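Local coordinates for UPF0255 protein frsA (Vibrio vulnificus, PDB 4I4C), which probably hydrolyses carboxylic esters as a serine esterase of the alpha/beta-hydrolase clan, and does not appear to be a cofactor-independent pyruvate decarboxylase, at residues I299-Q310 / S335-V345. Residues are numbered along the deposited sequence; the frame is centred on the assembly and turned at random.
Sequences IHDIFASPQKLQ and SGQMAAWSLKV
Phe-303 is the main bump of 299-310, and the hollow it fills lies over the 3-10 turn 339-341. Its CG is anti to the carbonyl carbon (chi1 -76°), which drops the ring against Trp-341. CB of Trp-341 sits over one face of the phenyl ring, 3.5 Å from CD2 of Phe-303. The indole turns its CE3 edge to that same ring in a T-shaped pair, with the planes at 81°. Phe-273 meets both rings from helix 273-284. A bound hexanoic acid lies about 4 Å from the Phe-303 side chain, and Phe-273 lines its pocket; the Phe-303/Trp-341 pair therefore packs beside that site. Both segments are part of the excursion between sheet strands 291-295 and 358-363 of the alpha/beta-hydrolase fold.

Further along, the bent end of Met-338 reaches the fork of Leu-309, its CE 3.6 Å from CD1 of Leu-309. Gln-310 extends past Ser-335, and its NE2 donates to Ser-335 OG (3.1 Å). That hydroxyl also bonds Tyr-332 O.

At the other end, Ser-342 OG is hydrogen-bonded to ND1 of His-300 in the plane of the ring (2.7 Å). The same oxygen accepts from Val-345 N, an ST motif. Lys-344 lays its CD over one face of the imidazole, 3.7 Å from the ring centroid. Leu-343 N donates almost straight to Ile-299 O (3.0 Å), and the CD1 methyls of Ile-299 and Leu-343 touch beyond it.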
ATOM      1  N   ILE A 299       9.650   4.086 -10.188  1.00 31.99           N
ATOM      2  CA  ILE A 299      10.028   3.359 -11.402  1.00 25.89           C
ATOM      3  C   ILE A 299      11.528   3.135 -11.531  1.00 22.40           C
ATOM      4  O   ILE A 299      11.977   2.046 -11.891  1.00 21.32           O
ATOM      5  CB  ILE A 299       9.537   4.087 -12.665  1.00 21.21           C
ATOM      6  CG1 ILE A 299       8.010   4.109 -12.730  1.00 22.58           C
ATOM      7  CG2 ILE A 299      10.115   3.448 -13.925  1.00 25.65           C
ATOM      8  CD1 ILE A 299       7.353   2.777 -12.466  1.00 23.90           C
ATOM      9  N   HIS A 300      12.305   4.173 -11.252  1.00 20.50           N
ATOM     10  CA  HIS A 300      13.734   4.106 -11.492  1.00 21.12           C
ATOM     11  C   HIS A 300      14.565   5.020 -10.601  1.00 28.97           C
ATOM     12  O   HIS A 300      15.515   4.562  -9.952  1.00 20.60           O
ATOM     13  CB  HIS A 300      14.057   4.438 -12.955  1.00 23.77           C
ATOM     14  CG  HIS A 300      15.509   4.741 -13.199  1.00 27.83           C
ATOM     15  ND1 HIS A 300      16.486   3.767 -13.191  1.00 30.67           N
ATOM     16  CD2 HIS A 300      16.144   5.911 -13.453  1.00 27.07           C
ATOM     17  CE1 HIS A 300      17.662   4.324 -13.435  1.00 27.74           C
ATOM     18  NE2 HIS A 300      17.481   5.623 -13.600  1.00 27.89           N
ATOM     19  N   ASP A 301      14.222   6.309 -10.592  1.00 24.99           N
ATOM     20  CA  ASP A 301      15.135   7.334 -10.080  1.00 29.71           C
ATOM     21  C   ASP A 301      15.646   7.078  -8.660  1.00 28.76           C
ATOM     22  O   ASP A 301      16.851   7.019  -8.441  1.00 31.90           O
ATOM     23  CB  ASP A 301      14.529   8.737 -10.182  1.00 33.92           C
ATOM     24  CG  ASP A 301      15.557   9.824  -9.947  1.00 39.22           C
ATOM     25  OD1 ASP A 301      16.311  10.146 -10.889  1.00 44.27           O
ATOM     26  OD2 ASP A 301      15.623  10.345  -8.817  1.00 44.98           O
ATOM     27  N   ILE A 302      14.731   6.922  -7.706  1.00 33.14           N
ATOM     28  CA  ILE A 302      15.129   6.721  -6.316  1.00 31.60           C
ATOM     29  C   ILE A 302      15.921   5.418  -6.131  1.00 33.18           C
ATOM     30  O   ILE A 302      16.923   5.396  -5.415  1.00 30.81           O
ATOM     31  CB  ILE A 302      13.922   6.801  -5.332  1.00 25.01           C
ATOM     32  CG1 ILE A 302      14.367   6.523  -3.900  1.00 31.51           C
ATOM     33  CG2 ILE A 302      12.822   5.830  -5.708  1.00 25.35           C
ATOM     34  CD1 ILE A 302      15.206   7.628  -3.302  1.00 38.03           C
ATOM     35  N   PHE A 303      15.482   4.347  -6.789  1.00 28.28           N
ATOM     36  CA  PHE A 303      16.128   3.044  -6.641  1.00 31.23           C
ATOM     37  C   PHE A 303      17.572   3.077  -7.117  1.00 32.91           C
ATOM     38  O   PHE A 303      18.440   2.377  -6.589  1.00 38.43           O
ATOM     39  CB  PHE A 303      15.348   1.976  -7.410  1.00 31.08           C
ATOM     40  CG  PHE A 303      14.092   1.541  -6.720  1.00 32.57           C
ATOM     41  CD1 PHE A 303      13.939   1.725  -5.357  1.00 27.52           C
ATOM     42  CD2 PHE A 303      13.065   0.955  -7.428  1.00 34.19           C
ATOM     43  CE1 PHE A 303      12.793   1.329  -4.722  1.00 31.07           C
ATOM     44  CE2 PHE A 303      11.904   0.551  -6.780  1.00 32.83           C
ATOM     45  CZ  PHE A 303      11.772   0.743  -5.428  1.00 25.23           C
ATOM     46  N   ALA A 304      17.817   3.924  -8.103  1.00 29.90           N
ATOM     47  CA  ALA A 304      19.118   4.019  -8.735  1.00 34.08           C
ATOM     48  C   ALA A 304      19.978   5.103  -8.098  1.00 31.93           C
ATOM     49  O   ALA A 304      21.059   5.402  -8.599  1.00 31.85           O
ATOM     50  CB  ALA A 304      18.945   4.291 -10.231  1.00 34.01           C
ATOM     51  N   SER A 305      19.499   5.696  -7.006  1.00 32.26           N
ATOM     52  CA  SER A 305      20.247   6.761  -6.321  1.00 33.47           C
ATOM     53  C   SER A 305      20.635   6.369  -4.889  1.00 37.30           C
ATOM     54  O   SER A 305      19.913   6.710  -3.947  1.00 36.38           O
ATOM     55  CB  SER A 305      19.424   8.058  -6.277  1.00 32.96           C
ATOM     56  OG  SER A 305      18.988   8.460  -7.569  1.00 38.71           O
ATOM     57  N   PRO A 306      21.784   5.680  -4.715  1.00 39.32           N
ATOM     58  CA  PRO A 306      22.214   5.207  -3.389  1.00 37.85           C
ATOM     59  C   PRO A 306      22.373   6.346  -2.387  1.00 34.55           C
ATOM     60  O   PRO A 306      22.049   6.195  -1.196  1.00 25.09           O
ATOM     61  CB  PRO A 306      23.579   4.567  -3.668  1.00 34.90           C
ATOM     62  CG  PRO A 306      23.525   4.196  -5.103  1.00 38.49           C
ATOM     63  CD  PRO A 306      22.741   5.289  -5.763  1.00 41.24           C
ATOM     64  N   GLN A 307      22.862   7.481  -2.878  1.00 33.37           N
ATOM     65  CA  GLN A 307      23.096   8.637  -2.027  1.00 36.74           C
ATOM     66  C   GLN A 307      21.780   9.205  -1.485  1.00 33.65           C
ATOM     67  O   GLN A 307      21.748   9.800  -0.411  1.00 35.58           O
ATOM     68  CB  GLN A 307      23.912   9.707  -2.778  1.00 44.69           C
ATOM     69  CG  GLN A 307      23.172  10.456  -3.898  1.00 54.43           C
ATOM     70  CD  GLN A 307      22.806   9.580  -5.094  1.00 57.74           C
ATOM     71  OE1 GLN A 307      23.275   8.444  -5.225  1.00 58.01           O
ATOM     72  NE2 GLN A 307      21.962  10.111  -5.973  1.00 56.04           N
ATOM     73  N   LYS A 308      20.697   9.022  -2.239  1.00 30.96           N
ATOM     74  CA  LYS A 308      19.378   9.478  -1.799  1.00 31.43           C
ATOM     75  C   LYS A 308      18.751   8.468  -0.842  1.00 27.01           C
ATOM     76  O   LYS A 308      18.053   8.845   0.097  1.00 24.05           O
ATOM     77  CB  LYS A 308      18.445   9.721  -2.992  1.00 41.40           C
ATOM     78  CG  LYS A 308      18.850  10.886  -3.893  1.00 50.92           C
ATOM     79  CD  LYS A 308      18.660  12.229  -3.193  1.00 54.60           C
ATOM     80  CE  LYS A 308      19.216  13.386  -4.022  1.00 57.71           C
ATOM     81  NZ  LYS A 308      18.482  13.583  -5.305  1.00 58.83           N
ATOM     82  N   LEU A 309      19.002   7.184  -1.092  1.00 23.29           N
ATOM     83  CA  LEU A 309      18.498   6.110  -0.239  1.00 23.92           C
ATOM     84  C   LEU A 309      19.109   6.183   1.160  1.00 21.15           C
ATOM     85  O   LEU A 309      18.429   5.938   2.163  1.00 26.78           O
ATOM     86  CB  LEU A 309      18.759   4.742  -0.886  1.00 28.13           C
ATOM     87  CG  LEU A 309      17.958   4.521  -2.177  1.00 22.57           C
ATOM     88  CD1 LEU A 309      18.466   3.321  -2.956  1.00 24.15           C
ATOM     89  CD2 LEU A 309      16.486   4.353  -1.846  1.00 16.42           C
ATOM     90  N   GLN A 310      20.384   6.552   1.216  1.00 23.57           N
ATOM     91  CA  GLN A 310      21.114   6.670   2.474  1.00 30.19           C
ATOM     92  C   GLN A 310      20.681   7.876   3.317  1.00 32.30           C
ATOM     93  O   GLN A 310      21.098   8.019   4.464  1.00 40.28           O
ATOM     94  CB  GLN A 310      22.610   6.755   2.186  1.00 25.29           C
ATOM     95  CG  GLN A 310      23.190   5.490   1.580  1.00 26.57           C
ATOM     96  CD  GLN A 310      24.617   5.687   1.109  1.00 36.92           C
ATOM     97  OE1 GLN A 310      25.329   6.548   1.628  1.00 32.15           O
ATOM     98  NE2 GLN A 310      25.043   4.894   0.114  1.00 33.41           N
ATOM     99  N   SER A 335      21.387   0.211   0.360  1.00 21.79           N
ATOM    100  CA  SER A 335      21.206   1.227  -0.668  1.00 29.74           C
ATOM    101  C   SER A 335      21.725   0.764  -2.026  1.00 24.26           C
ATOM    102  O   SER A 335      21.129   1.075  -3.054  1.00 30.28           O
ATOM    103  CB  SER A 335      21.930   2.514  -0.280  1.00 28.45           C
ATOM    104  OG  SER A 335      23.327   2.284  -0.183  1.00 29.20           O
ATOM    105  N   GLY A 336      22.848   0.052  -2.025  1.00 26.12           N
ATOM    106  CA  GLY A 336      23.414  -0.471  -3.256  1.00 32.65           C
ATOM    107  C   GLY A 336      22.563  -1.585  -3.834  1.00 32.98           C
ATOM    108  O   GLY A 336      22.442  -1.733  -5.050  1.00 31.53           O
ATOM    109  N   GLN A 337      21.956  -2.368  -2.952  1.00 30.69           N
ATOM    110  CA  GLN A 337      21.174  -3.519  -3.382  1.00 30.32           C
ATOM    111  C   GLN A 337      19.857  -3.168  -4.064  1.00 31.83           C
ATOM    112  O   GLN A 337      19.397  -3.916  -4.927  1.00 46.67           O
ATOM    113  CB  GLN A 337      20.914  -4.468  -2.214  1.00 27.85           C
ATOM    114  CG  GLN A 337      22.111  -5.326  -1.825  1.00 31.63           C
ATOM    115  CD  GLN A 337      21.922  -6.008  -0.471  1.00 33.36           C
ATOM    116  OE1 GLN A 337      21.139  -5.546   0.374  1.00 26.47           O
ATOM    117  NE2 GLN A 337      22.640  -7.110  -0.259  1.00 33.07           N
ATOM    118  N   MET A 338      19.236  -2.052  -3.688  1.00 23.73           N
ATOM    119  CA  MET A 338      17.927  -1.728  -4.259  1.00 24.76           C
ATOM    120  C   MET A 338      17.945  -1.231  -5.716  1.00 28.42           C
ATOM    121  O   MET A 338      16.892  -1.148  -6.357  1.00 28.69           O
ATOM    122  CB  MET A 338      17.157  -0.765  -3.365  1.00 32.82           C
ATOM    123  CG  MET A 338      16.509  -1.454  -2.163  1.00 28.87           C
ATOM    124  SD  MET A 338      15.810  -0.200  -1.130  1.00 78.26           S
ATOM    125  CE  MET A 338      17.283   0.731  -0.775  1.00 28.80           C
ATOM    126  N   ALA A 339      19.131  -0.923  -6.236  1.00 21.27           N
ATOM    127  CA  ALA A 339      19.261  -0.517  -7.638  1.00 22.33           C
ATOM    128  C   ALA A 339      18.610  -1.547  -8.574  1.00 31.18           C
ATOM    129  O   ALA A 339      18.047  -1.194  -9.617  1.00 31.09           O
ATOM    130  CB  ALA A 339      20.718  -0.298  -7.998  1.00 22.63           C
ATOM    131  N   ALA A 340      18.650  -2.815  -8.174  1.00 28.22           N
ATOM    132  CA  ALA A 340      18.116  -3.889  -9.007  1.00 29.85           C
ATOM    133  C   ALA A 340      16.597  -3.847  -9.202  1.00 29.86           C
ATOM    134  O   ALA A 340      16.046  -4.623  -9.990  1.00 30.75           O
ATOM    135  CB  ALA A 340      18.540  -5.239  -8.467  1.00 30.67           C
ATOM    136  N   TRP A 341      15.925  -2.936  -8.501  1.00 29.46           N
ATOM    137  CA  TRP A 341      14.467  -2.860  -8.545  1.00 30.17           C
ATOM    138  C   TRP A 341      13.960  -1.878  -9.583  1.00 29.58           C
ATOM    139  O   TRP A 341      12.771  -1.875  -9.911  1.00 30.46           O
ATOM    140  CB  TRP A 341      13.892  -2.471  -7.174  1.00 29.76           C
ATOM    141  CG  TRP A 341      14.053  -3.510  -6.113  1.00 30.39           C
ATOM    142  CD1 TRP A 341      14.447  -4.808  -6.277  1.00 35.11           C
ATOM    143  CD2 TRP A 341      13.816  -3.335  -4.721  1.00 39.67           C
ATOM    144  NE1 TRP A 341      14.475  -5.450  -5.067  1.00 39.35           N
ATOM    145  CE2 TRP A 341      14.091  -4.565  -4.094  1.00 45.06           C
ATOM    146  CE3 TRP A 341      13.399  -2.253  -3.937  1.00 42.62           C
ATOM    147  CZ2 TRP A 341      13.963  -4.744  -2.721  1.00 46.84           C
ATOM    148  CZ3 TRP A 341      13.271  -2.434  -2.576  1.00 43.61           C
ATOM    149  CH2 TRP A 341      13.553  -3.669  -1.981  1.00 43.65           C
ATOM    150  N   SER A 342      14.856  -1.026 -10.070  1.00 26.75           N
ATOM    151  CA  SER A 342      14.549  -0.134 -11.181  1.00 24.86           C
ATOM    152  C   SER A 342      14.150  -0.920 -12.427  1.00 23.95           C
ATOM    153  O   SER A 342      14.817  -1.879 -12.802  1.00 30.44           O
ATOM    154  CB  SER A 342      15.760   0.746 -11.498  1.00 22.54           C
ATOM    155  OG  SER A 342      15.742   1.205 -12.849  1.00 32.51           O
ATOM    156  N   LEU A 343      13.071  -0.488 -13.068  1.00 26.91           N
ATOM    157  CA  LEU A 343      12.553  -1.143 -14.263  1.00 34.34           C
ATOM    158  C   LEU A 343      13.384  -0.779 -15.494  1.00 29.00           C
ATOM    159  O   LEU A 343      13.258  -1.402 -16.541  1.00 25.93           O
ATOM    160  CB  LEU A 343      11.085  -0.774 -14.492  1.00 34.34           C
ATOM    161  CG  LEU A 343      10.043  -1.325 -13.520  1.00 33.44           C
ATOM    162  CD1 LEU A 343       8.652  -0.810 -13.898  1.00 32.62           C
ATOM    163  CD2 LEU A 343      10.063  -2.836 -13.511  1.00 30.07           C
ATOM    164  N   LYS A 344      14.217   0.243 -15.349  1.00 26.70           N
ATOM    165  CA  LYS A 344      15.208   0.589 -16.352  1.00 33.98           C
ATOM    166  C   LYS A 344      16.413  -0.342 -16.191  1.00 33.66           C
ATOM    167  O   LYS A 344      16.894  -0.919 -17.168  1.00 31.82           O
ATOM    168  CB  LYS A 344      15.640   2.051 -16.191  1.00 29.91           C
ATOM    169  CG  LYS A 344      16.456   2.605 -17.343  1.00 39.16           C
ATOM    170  CD  LYS A 344      17.183   3.866 -16.918  1.00 40.51           C
ATOM    171  CE  LYS A 344      17.041   4.959 -17.963  1.00 43.27           C
ATOM    172  NZ  LYS A 344      17.594   4.541 -19.272  1.00 44.99           N
ATOM    173  N   VAL A 345      16.888  -0.496 -14.956  1.00 22.96           N
ATOM    174  CA  VAL A 345      17.980  -1.421 -14.664  1.00 26.40           C
ATOM    175  C   VAL A 345      17.642  -2.872 -15.046  1.00 33.21           C
ATOM    176  O   VAL A 345      18.518  -3.646 -15.454  1.00 35.36           O
ATOM    177  CB  VAL A 345      18.443  -1.295 -13.205  1.00 31.47           C
ATOM    178  CG1 VAL A 345      19.511  -2.337 -12.875  1.00 32.59           C
ATOM    179  CG2 VAL A 345      18.974   0.109 -12.969  1.00 28.57           C
TER